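Local coordinates for prenylcyclase (Actinoplanes teichomyceticus, PDB 6IJ1), which probably cyclises or transfers prenyl groups, in the manner of helical-barrel terpene cyclases, at residues Gly64-Gln75 with Leu100-Trp111; Ala227-Ala235 with Gln267-Arg277. One frame throughout, in Å; residues are numbered along the deposited sequence.

Interactions 1 and 2 lie on opposite sides of the chain's centre, their own centres about 34 Å apart and their nearest atoms about 19 Å apart, without touching. Along the chain interaction 1 closes before interaction 2 opens. Both belong to a ring of helices consistent with the alpha/alpha barrel of terpene cyclases, and they share one feature: a helix carbonyl near the C-terminal end, Leu71 O in the first and Leu275 O in the second, accepts a hydrogen bond from the indole NE1 of a later tryptophan, Trp81 or Trp285. An imidazole, probably from the crystallisation liquor, lies about 4 Å from the side chain of Ala270 in interaction 2; it does not identify an active site.

Interaction 1 (Gly64-Gln75 with Leu100-Trp111); sequences GRAAMDLLVPEQ and LAELLGRSGEPW
Leu100 sets CD2 against Leu71 CD1 (3.8 Å) and turns CG to the Met68 sulfur. That sulfur continues onto Ala101, with SD 3.6 Å from its N; Met68 reaches there by holding CG anti to its own N (chi1 180°) and bending twice. Leu104 divides its methyls: CD1 meets Met68 CB at 3.6 Å, while CD2 sits over the centre of one face of the Arg65 guanidinium. Gly105, with positive phi, completes a Schellman motif after the last turn. Helical segments 64-71 and 100-104 run 130° apart, consistent with successive members of an alpha/alpha barrel, and Gln75, Gly79 and Trp81 fit the QW motif of terpene cyclases. Arg106 NH1 meets Asp69 OD1 almost head-on at 2.9 Å, water 2 bridging the same pair through NH2. Arg106 NE and NH2 grip Glu109 side-on, one to each oxygen; a leucine here would probably leave both carboxylates without their charged mate. Glu109 OE1, lying in the indole plane, also accepts from Trp111 NE1 at 2.8 Å, which helps to fix the ring's turn. Val72 CG1 lies over the ring face, 3.9 Å from the five-membered centroid, and Gln75 NE2 donates to Trp111 O (3.0 Å) and Gly79 O.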
loop_
_atom_site.group_PDB
_atom_site.type_symbol
_atom_site.label_atom_id
_atom_site.label_comp_id
_atom_site.label_asym_id
_atom_site.label_seq_id
_atom_site.Cartn_x
_atom_site.Cartn_y
_atom_site.Cartn_z
ATOM N N GLY A 64 -12.111 9.956 8.281
ATOM C CA GLY A 64 -11.964 9.278 6.989
ATOM C C GLY A 64 -12.969 9.765 5.958
ATOM O O GLY A 64 -12.638 9.968 4.784
ATOM N N ARG A 65 -14.218 10.028 6.408
ATOM C CA ARG A 65 -15.221 10.576 5.477
ATOM C C ARG A 65 -14.898 12.007 5.064
ATOM O O ARG A 65 -15.066 12.387 3.888
ATOM C CB ARG A 65 -16.616 10.489 6.121
ATOM C CG ARG A 65 -17.122 9.096 6.209
ATOM C CD ARG A 65 -18.346 8.953 7.138
ATOM N NE ARG A 65 -18.861 7.586 7.033
ATOM C CZ ARG A 65 -18.276 6.477 7.510
ATOM N NH1 ARG A 65 -17.114 6.527 8.163
ATOM N NH2 ARG A 65 -18.857 5.286 7.317
ATOM N N ALA A 66 -14.359 12.819 6.003
ATOM C CA ALA A 66 -13.915 14.159 5.650
ATOM C C ALA A 66 -12.820 14.111 4.581
ATOM O O ALA A 66 -12.790 14.918 3.651
ATOM C CB ALA A 66 -13.450 14.869 6.925
ATOM N N ALA A 67 -11.901 13.143 4.695
ATOM C CA ALA A 67 -10.844 12.991 3.705
ATOM C C ALA A 67 -11.384 12.602 2.337
ATOM O O ALA A 67 -10.886 13.076 1.308
ATOM C CB ALA A 67 -9.850 11.916 4.198
ATOM N N MET A 68 -12.376 11.695 2.292
ATOM C CA MET A 68 -12.993 11.380 1.013
ATOM C C MET A 68 -13.563 12.636 0.361
ATOM O O MET A 68 -13.341 12.867 -0.829
ATOM C CB MET A 68 -14.094 10.335 1.210
ATOM C CG MET A 68 -14.784 9.965 -0.090
ATOM S SD MET A 68 -14.024 8.641 -1.072
ATOM C CE MET A 68 -12.998 9.516 -2.178
ATOM N N ASP A 69 -14.255 13.474 1.162
ATOM C CA ASP A 69 -14.770 14.731 0.602
ATOM C C ASP A 69 -13.669 15.631 0.076
ATOM O O ASP A 69 -13.853 16.295 -0.941
ATOM C CB ASP A 69 -15.554 15.510 1.652
ATOM C CG ASP A 69 -16.843 14.868 2.001
ATOM O OD1 ASP A 69 -17.372 14.158 1.118
ATOM O OD2 ASP A 69 -17.303 15.070 3.151
ATOM N N LEU A 70 -12.493 15.659 0.750
ATOM C CA LEU A 70 -11.374 16.460 0.258
ATOM C C LEU A 70 -10.778 15.914 -1.032
ATOM O O LEU A 70 -10.256 16.670 -1.864
ATOM C CB LEU A 70 -10.247 16.510 1.312
ATOM C CG LEU A 70 -10.486 17.178 2.652
ATOM C CD1 LEU A 70 -9.289 16.905 3.501
ATOM C CD2 LEU A 70 -10.683 18.703 2.499
ATOM N N LEU A 71 -10.789 14.580 -1.193
ATOM C CA LEU A 71 -10.117 13.992 -2.320
ATOM C C LEU A 71 -10.901 14.134 -3.614
ATOM O O LEU A 71 -10.314 14.159 -4.688
ATOM C CB LEU A 71 -9.876 12.512 -2.031
ATOM C CG LEU A 71 -8.722 12.246 -1.038
ATOM C CD1 LEU A 71 -8.910 10.850 -0.519
ATOM C CD2 LEU A 71 -7.354 12.438 -1.801
ATOM N N VAL A 72 -12.236 14.097 -3.547
ATOM C CA VAL A 72 -13.002 14.100 -4.801
ATOM C C VAL A 72 -12.638 15.287 -5.687
ATOM O O VAL A 72 -12.333 15.074 -6.881
ATOM C CB VAL A 72 -14.508 14.023 -4.498
ATOM C CG1 VAL A 72 -15.327 14.260 -5.791
ATOM C CG2 VAL A 72 -14.886 12.649 -3.919
ATOM N N PRO A 73 -12.626 16.542 -5.206
ATOM C CA PRO A 73 -12.270 17.658 -6.107
ATOM C C PRO A 73 -10.835 17.672 -6.577
ATOM O O PRO A 73 -10.496 18.437 -7.512
ATOM C CB PRO A 73 -12.581 18.893 -5.272
ATOM C CG PRO A 73 -12.727 18.462 -3.896
ATOM C CD PRO A 73 -13.083 17.017 -3.897
ATOM N N GLU A 74 -9.951 16.903 -5.956
ATOM C CA GLU A 74 -8.566 16.829 -6.417
ATOM C C GLU A 74 -8.350 15.904 -7.604
ATOM O O GLU A 74 -7.251 15.862 -8.170
ATOM C CB GLU A 74 -7.654 16.368 -5.277
ATOM C CG GLU A 74 -7.713 17.238 -4.072
ATOM C CD GLU A 74 -7.309 18.662 -4.392
ATOM O OE1 GLU A 74 -6.377 18.827 -5.208
ATOM O OE2 GLU A 74 -7.946 19.592 -3.869
ATOM N N GLN A 75 -9.389 15.191 -8.059
ATOM C CA GLN A 75 -9.227 14.341 -9.233
ATOM C C GLN A 75 -8.799 15.166 -10.455
ATOM O O GLN A 75 -9.371 16.234 -10.725
ATOM C CB GLN A 75 -10.574 13.630 -9.523
ATOM C CG GLN A 75 -10.478 12.511 -10.587
ATOM C CD GLN A 75 -11.839 11.847 -10.785
ATOM O OE1 GLN A 75 -12.874 12.473 -10.554
ATOM N NE2 GLN A 75 -11.826 10.582 -11.197
ATOM N N LEU A 100 -11.059 3.849 -0.995
ATOM C CA LEU A 100 -11.755 4.592 0.043
ATOM C C LEU A 100 -13.230 4.757 -0.329
ATOM O O LEU A 100 -14.105 4.561 0.536
ATOM C CB LEU A 100 -11.077 5.951 0.243
ATOM C CG LEU A 100 -11.709 6.823 1.330
ATOM C CD1 LEU A 100 -11.714 6.203 2.726
ATOM C CD2 LEU A 100 -10.929 8.142 1.291
ATOM N N ALA A 101 -13.477 5.080 -1.608
ATOM C CA ALA A 101 -14.868 5.178 -2.060
ATOM C C ALA A 101 -15.615 3.871 -1.901
ATOM O O ALA A 101 -16.771 3.878 -1.450
ATOM C CB ALA A 101 -14.882 5.647 -3.513
ATOM N N GLU A 102 -14.995 2.738 -2.241
ATOM C CA GLU A 102 -15.692 1.443 -2.058
ATOM C C GLU A 102 -15.939 1.199 -0.592
ATOM O O GLU A 102 -17.009 0.717 -0.206
ATOM C CB GLU A 102 -14.869 0.304 -2.698
ATOM C CG GLU A 102 -14.880 0.413 -4.211
ATOM C CD GLU A 102 -14.507 -0.881 -4.963
ATOM O OE1 GLU A 102 -14.054 -1.852 -4.297
ATOM O OE2 GLU A 102 -14.646 -0.924 -6.210
ATOM N N LEU A 103 -14.951 1.492 0.266
ATOM C CA LEU A 103 -15.166 1.243 1.699
ATOM C C LEU A 103 -16.325 2.078 2.239
ATOM O O LEU A 103 -17.009 1.640 3.167
ATOM C CB LEU A 103 -13.882 1.549 2.491
ATOM C CG LEU A 103 -12.731 0.590 2.232
ATOM C CD1 LEU A 103 -11.474 1.177 2.834
ATOM C CD2 LEU A 103 -13.001 -0.704 2.963
ATOM N N LEU A 104 -16.563 3.251 1.657
ATOM C CA LEU A 104 -17.595 4.181 2.100
ATOM C C LEU A 104 -18.911 4.019 1.342
ATOM O O LEU A 104 -19.860 4.750 1.625
ATOM C CB LEU A 104 -17.093 5.622 1.938
ATOM C CG LEU A 104 -16.005 5.947 2.985
ATOM C CD1 LEU A 104 -15.460 7.356 2.777
ATOM C CD2 LEU A 104 -16.548 5.827 4.441
ATOM N N GLY A 105 -18.997 3.123 0.386
ATOM C CA GLY A 105 -20.218 2.938 -0.401
ATOM C C GLY A 105 -20.464 4.011 -1.421
ATOM O O GLY A 105 -21.613 4.188 -1.859
ATOM N N ARG A 106 -19.429 4.769 -1.790
ATOM C CA ARG A 106 -19.580 5.934 -2.651
ATOM C C ARG A 106 -19.038 5.709 -4.046
ATOM O O ARG A 106 -19.014 6.638 -4.870
ATOM C CB ARG A 106 -18.872 7.136 -2.021
ATOM C CG ARG A 106 -19.544 7.621 -0.768
ATOM C CD ARG A 106 -18.909 8.940 -0.332
ATOM N NE ARG A 106 -19.006 9.973 -1.358
ATOM C CZ ARG A 106 -18.531 11.212 -1.229
ATOM N NH1 ARG A 106 -17.926 11.560 -0.089
ATOM N NH2 ARG A 106 -18.647 12.081 -2.223
ATOM N N SER A 107 -18.609 4.479 -4.372
ATOM C CA SER A 107 -17.937 4.239 -5.643
ATOM C C SER A 107 -18.864 4.158 -6.846
ATOM O O SER A 107 -18.351 4.071 -7.962
ATOM C CB SER A 107 -17.079 2.957 -5.577
ATOM O OG SER A 107 -17.948 1.833 -5.492
ATOM N N GLY A 108 -20.198 4.281 -6.635
ATOM C CA GLY A 108 -21.087 4.449 -7.779
ATOM C C GLY A 108 -21.219 5.911 -8.215
ATOM O O GLY A 108 -21.759 6.158 -9.318
ATOM N N GLU A 109 -20.676 6.859 -7.449
ATOM C CA GLU A 109 -20.848 8.246 -7.927
ATOM C C GLU A 109 -20.143 8.462 -9.267
ATOM O O GLU A 109 -19.151 7.788 -9.587
ATOM C CB GLU A 109 -20.264 9.189 -6.895
ATOM C CG GLU A 109 -21.072 9.145 -5.633
ATOM C CD GLU A 109 -20.563 9.892 -4.404
ATOM O OE1 GLU A 109 -19.645 10.746 -4.547
ATOM O OE2 GLU A 109 -21.070 9.594 -3.298
ATOM N N PRO A 110 -20.618 9.392 -10.126
ATOM C CA PRO A 110 -20.082 9.428 -11.490
ATOM C C PRO A 110 -18.612 9.817 -11.611
ATOM O O PRO A 110 -18.020 9.418 -12.604
ATOM C CB PRO A 110 -20.963 10.504 -12.198
ATOM C CG PRO A 110 -22.275 10.355 -11.501
ATOM C CD PRO A 110 -21.942 10.081 -10.044
ATOM N N TRP A 111 -18.038 10.526 -10.627
ATOM C CA TRP A 111 -16.603 10.810 -10.723
ATOM C C TRP A 111 -15.775 9.528 -10.677
ATOM O O TRP A 111 -14.631 9.534 -11.136
ATOM C CB TRP A 111 -16.175 11.764 -9.607
ATOM C CG TRP A 111 -16.463 11.250 -8.214
ATOM C CD1 TRP A 111 -17.534 11.549 -7.400
ATOM C CD2 TRP A 111 -15.632 10.323 -7.476
ATOM N NE1 TRP A 111 -17.414 10.837 -6.192
ATOM C CE2 TRP A 111 -16.248 10.099 -6.225
ATOM C CE3 TRP A 111 -14.399 9.686 -7.769
ATOM C CZ2 TRP A 111 -15.662 9.191 -5.241
ATOM C CZ3 TRP A 111 -13.820 8.817 -6.815
ATOM C CH2 TRP A 111 -14.472 8.582 -5.583
HETATM O O HOH W 1 -17.657 10.570 2.574
HETATM O O HOH W 2 -18.019 14.838 -1.948
#

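Interaction 2 (Ala227-Ala235 with Gln267-Arg277); sequences AGRIGADGA and QIRAAAGWLTR
Gly234 presses its bare backbone onto helix 265-278, its CA only 3.9 Å from Ala271 CA; a CB there would clash with Ala270 O and Trp274 CB, and the positive phi also suits glycine. Two CA-H...O contacts run in opposite senses: Gly234 CA points a hydrogen at Ala270 O, and Ala271 CA one at Gly234 O, at 3.2 Å. The conventional bond is Arg277 NH2 to Asp233 O, 3.0 Å long and rather bent at 140°, with the donor in the carbonyl plane and the oxygen at the guanidinium edge. Water 3 strengthens this corner, donating to Asp233 O and Ala270 O and accepting from Arg277 NH1. Behind it a type I beta turn spans Gly231 to Gly234, and Asp233, whose CG sits between its own N and carbonyl carbon (chi1 60°), takes Ala235 N on OD1 in an Asx turn. Ala235 CB stands over one face of Trp274, 3.5 Å from the centroid of the five-membered ring, a CH-pi contact; the Trp274 ring is also stacked with His278 of the same helix. Among apolar contacts, Ile230 CD1 reaches Ala271 CB at 4.2 Å, and Gln267 lays its CG beside Ala227. Backbone and small side chains thus make the close approach at Gly234, while Gln267, Trp274 and Ile230 bury the most surface. Gly234 O is buried with no conventional donor, so the weak Ala271 CA contact probably gives partial compensation.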
loop_
_atom_site.group_PDB
_atom_site.type_symbol
_atom_site.label_atom_id
_atom_site.label_comp_id
_atom_site.label_asym_id
_atom_site.label_seq_id
_atom_site.Cartn_x
_atom_site.Cartn_y
_atom_site.Cartn_z
ATOM N N ALA A 227 3.386 -17.118 7.544
ATOM C CA ALA A 227 3.510 -17.606 8.906
ATOM C C ALA A 227 4.950 -17.965 9.221
ATOM O O ALA A 227 5.404 -17.775 10.360
ATOM C CB ALA A 227 2.585 -18.832 9.096
ATOM N N GLY A 228 5.702 -18.445 8.228
ATOM C CA GLY A 228 7.102 -18.786 8.425
ATOM C C GLY A 228 8.010 -17.590 8.610
ATOM O O GLY A 228 9.164 -17.772 9.040
ATOM N N ARG A 229 7.537 -16.383 8.234
ATOM C CA ARG A 229 8.315 -15.138 8.373
ATOM C C ARG A 229 8.267 -14.600 9.787
ATOM O O ARG A 229 9.118 -13.777 10.159
ATOM C CB ARG A 229 7.770 -14.053 7.414
ATOM C CG ARG A 229 7.730 -14.388 5.890
ATOM C CD ARG A 229 9.075 -14.326 5.274
ATOM N NE ARG A 229 9.512 -12.928 5.233
ATOM C CZ ARG A 229 10.685 -12.463 5.730
ATOM N NH1 ARG A 229 11.609 -13.295 6.236
ATOM N NH2 ARG A 229 10.985 -11.162 5.672
ATOM N N ILE A 230 7.234 -14.964 10.533
ATOM C CA ILE A 230 6.980 -14.459 11.882
ATOM C C ILE A 230 7.795 -15.283 12.878
ATOM O O ILE A 230 7.663 -16.508 12.969
ATOM C CB ILE A 230 5.471 -14.485 12.187
ATOM C CG1 ILE A 230 4.755 -13.467 11.271
ATOM C CG2 ILE A 230 5.212 -14.170 13.585
ATOM C CD1 ILE A 230 3.219 -13.668 11.187
ATOM N N GLY A 231 8.671 -14.608 13.617
ATOM C CA GLY A 231 9.545 -15.305 14.556
ATOM C C GLY A 231 8.838 -15.612 15.859
ATOM O O GLY A 231 7.686 -15.280 16.121
ATOM N N ALA A 232 9.595 -16.293 16.742
ATOM C CA ALA A 232 8.996 -16.754 17.996
ATOM C C ALA A 232 8.548 -15.602 18.885
ATOM O O ALA A 232 7.658 -15.790 19.705
ATOM C CB ALA A 232 10.010 -17.652 18.743
ATOM N N ASP A 233 9.162 -14.396 18.746
ATOM C CA ASP A 233 8.703 -13.215 19.467
ATOM C C ASP A 233 7.619 -12.439 18.727
ATOM O O ASP A 233 7.093 -11.431 19.256
ATOM C CB ASP A 233 9.866 -12.271 19.752
ATOM C CG ASP A 233 10.543 -11.780 18.484
ATOM O OD1 ASP A 233 10.209 -12.208 17.351
ATOM O OD2 ASP A 233 11.504 -10.961 18.632
ATOM N N GLY A 234 7.137 -12.981 17.587
ATOM C CA GLY A 234 6.107 -12.310 16.832
ATOM C C GLY A 234 6.619 -11.400 15.733
ATOM O O GLY A 234 5.774 -10.875 14.997
ATOM N N ALA A 235 7.909 -11.100 15.687
ATOM C CA ALA A 235 8.405 -10.057 14.775
ATOM C C ALA A 235 8.832 -10.651 13.450
ATOM O O ALA A 235 9.345 -11.785 13.375
ATOM C CB ALA A 235 9.629 -9.326 15.362
ATOM N N GLN A 267 0.697 -17.605 15.164
ATOM C CA GLN A 267 1.541 -16.553 14.549
ATOM C C GLN A 267 0.817 -15.203 14.587
ATOM O O GLN A 267 1.462 -14.191 14.835
ATOM C CB GLN A 267 1.920 -16.991 13.137
ATOM C CG GLN A 267 2.909 -18.146 13.109
ATOM C CD GLN A 267 2.267 -19.510 13.129
ATOM O OE1 GLN A 267 1.081 -19.668 13.368
ATOM N NE2 GLN A 267 3.072 -20.514 12.857
ATOM N N ILE A 268 -0.485 -15.205 14.337
ATOM C CA ILE A 268 -1.251 -13.932 14.354
ATOM C C ILE A 268 -1.240 -13.378 15.782
ATOM O O ILE A 268 -0.990 -12.197 15.936
ATOM C CB ILE A 268 -2.671 -14.152 13.803
ATOM C CG1 ILE A 268 -2.640 -14.420 12.299
ATOM C CG2 ILE A 268 -3.578 -12.984 14.142
ATOM C CD1 ILE A 268 -3.956 -14.906 11.750
ATOM N N ARG A 269 -1.491 -14.215 16.786
ATOM C CA ARG A 269 -1.495 -13.702 18.182
ATOM C C ARG A 269 -0.091 -13.206 18.555
ATOM O O ARG A 269 0.013 -12.171 19.214
ATOM C CB ARG A 269 -2.054 -14.756 19.142
ATOM C CG ARG A 269 -3.565 -14.904 19.066
ATOM C CD ARG A 269 -4.184 -15.871 20.061
ATOM N NE ARG A 269 -3.971 -17.272 19.740
ATOM C CZ ARG A 269 -3.013 -17.984 20.289
ATOM N NH1 ARG A 269 -2.263 -17.425 21.218
ATOM N NH2 ARG A 269 -2.807 -19.231 19.917
ATOM N N ALA A 270 0.944 -13.929 18.135
ATOM C CA ALA A 270 2.330 -13.527 18.463
ATOM C C ALA A 270 2.672 -12.194 17.788
ATOM O O ALA A 270 3.258 -11.335 18.454
ATOM C CB ALA A 270 3.295 -14.616 18.077
ATOM N N ALA A 271 2.317 -12.046 16.513
ATOM C CA ALA A 271 2.628 -10.799 15.781
ATOM C C ALA A 271 1.844 -9.638 16.387
ATOM O O ALA A 271 2.398 -8.563 16.522
ATOM C CB ALA A 271 2.333 -10.973 14.312
ATOM N N ALA A 272 0.589 -9.873 16.757
ATOM C CA ALA A 272 -0.217 -8.794 17.371
ATOM C C ALA A 272 0.418 -8.379 18.703
ATOM O O ALA A 272 0.418 -7.194 19.001
ATOM C CB ALA A 272 -1.649 -9.231 17.549
ATOM N N GLY A 273 0.905 -9.351 19.473
ATOM C CA GLY A 273 1.559 -9.051 20.758
ATOM C C GLY A 273 2.833 -8.257 20.545
ATOM O O GLY A 273 3.069 -7.317 21.294
ATOM N N TRP A 274 3.644 -8.660 19.569
ATOM C CA TRP A 274 4.860 -7.891 19.270
ATOM C C TRP A 274 4.505 -6.450 18.899
ATOM O O TRP A 274 5.087 -5.481 19.424
ATOM C CB TRP A 274 5.700 -8.560 18.169
ATOM C CG TRP A 274 7.065 -7.908 17.976
ATOM C CD1 TRP A 274 8.229 -8.295 18.564
ATOM C CD2 TRP A 274 7.359 -6.727 17.200
ATOM N NE1 TRP A 274 9.260 -7.440 18.162
ATOM C CE2 TRP A 274 8.721 -6.472 17.347
ATOM C CE3 TRP A 274 6.582 -5.865 16.403
ATOM C CZ2 TRP A 274 9.349 -5.388 16.714
ATOM C CZ3 TRP A 274 7.224 -4.804 15.740
ATOM C CH2 TRP A 274 8.572 -4.562 15.931
ATOM N N LEU A 275 3.524 -6.260 17.997
ATOM C CA LEU A 275 3.103 -4.902 17.656
ATOM C C LEU A 275 2.616 -4.137 18.872
ATOM O O LEU A 275 2.966 -2.958 19.033
ATOM C CB LEU A 275 2.004 -4.928 16.548
ATOM C CG LEU A 275 2.556 -5.429 15.232
ATOM C CD1 LEU A 275 1.394 -5.876 14.284
ATOM C CD2 LEU A 275 3.435 -4.397 14.556
ATOM N N THR A 276 1.805 -4.786 19.744
ATOM C CA THR A 276 1.344 -4.073 20.926
ATOM C C THR A 276 2.494 -3.662 21.847
ATOM O O THR A 276 2.530 -2.508 22.334
ATOM C CB THR A 276 0.330 -4.973 21.641
ATOM O OG1 THR A 276 -0.783 -5.172 20.726
ATOM C CG2 THR A 276 -0.200 -4.258 22.803
ATOM N N ARG A 277 3.484 -4.536 22.016
ATOM C CA ARG A 277 4.590 -4.266 22.923
ATOM C C ARG A 277 5.492 -3.185 22.354
ATOM O O ARG A 277 6.196 -2.504 23.120
ATOM C CB ARG A 277 5.435 -5.513 23.160
ATOM C CG ARG A 277 4.763 -6.539 24.038
ATOM C CD ARG A 277 5.771 -7.657 24.459
ATOM N NE ARG A 277 6.563 -8.251 23.385
ATOM C CZ ARG A 277 6.119 -9.248 22.600
ATOM N NH1 ARG A 277 4.936 -9.770 22.798
ATOM N NH2 ARG A 277 6.918 -9.751 21.675
HETATM O O HOH W 3 4.299 -11.886 20.904
#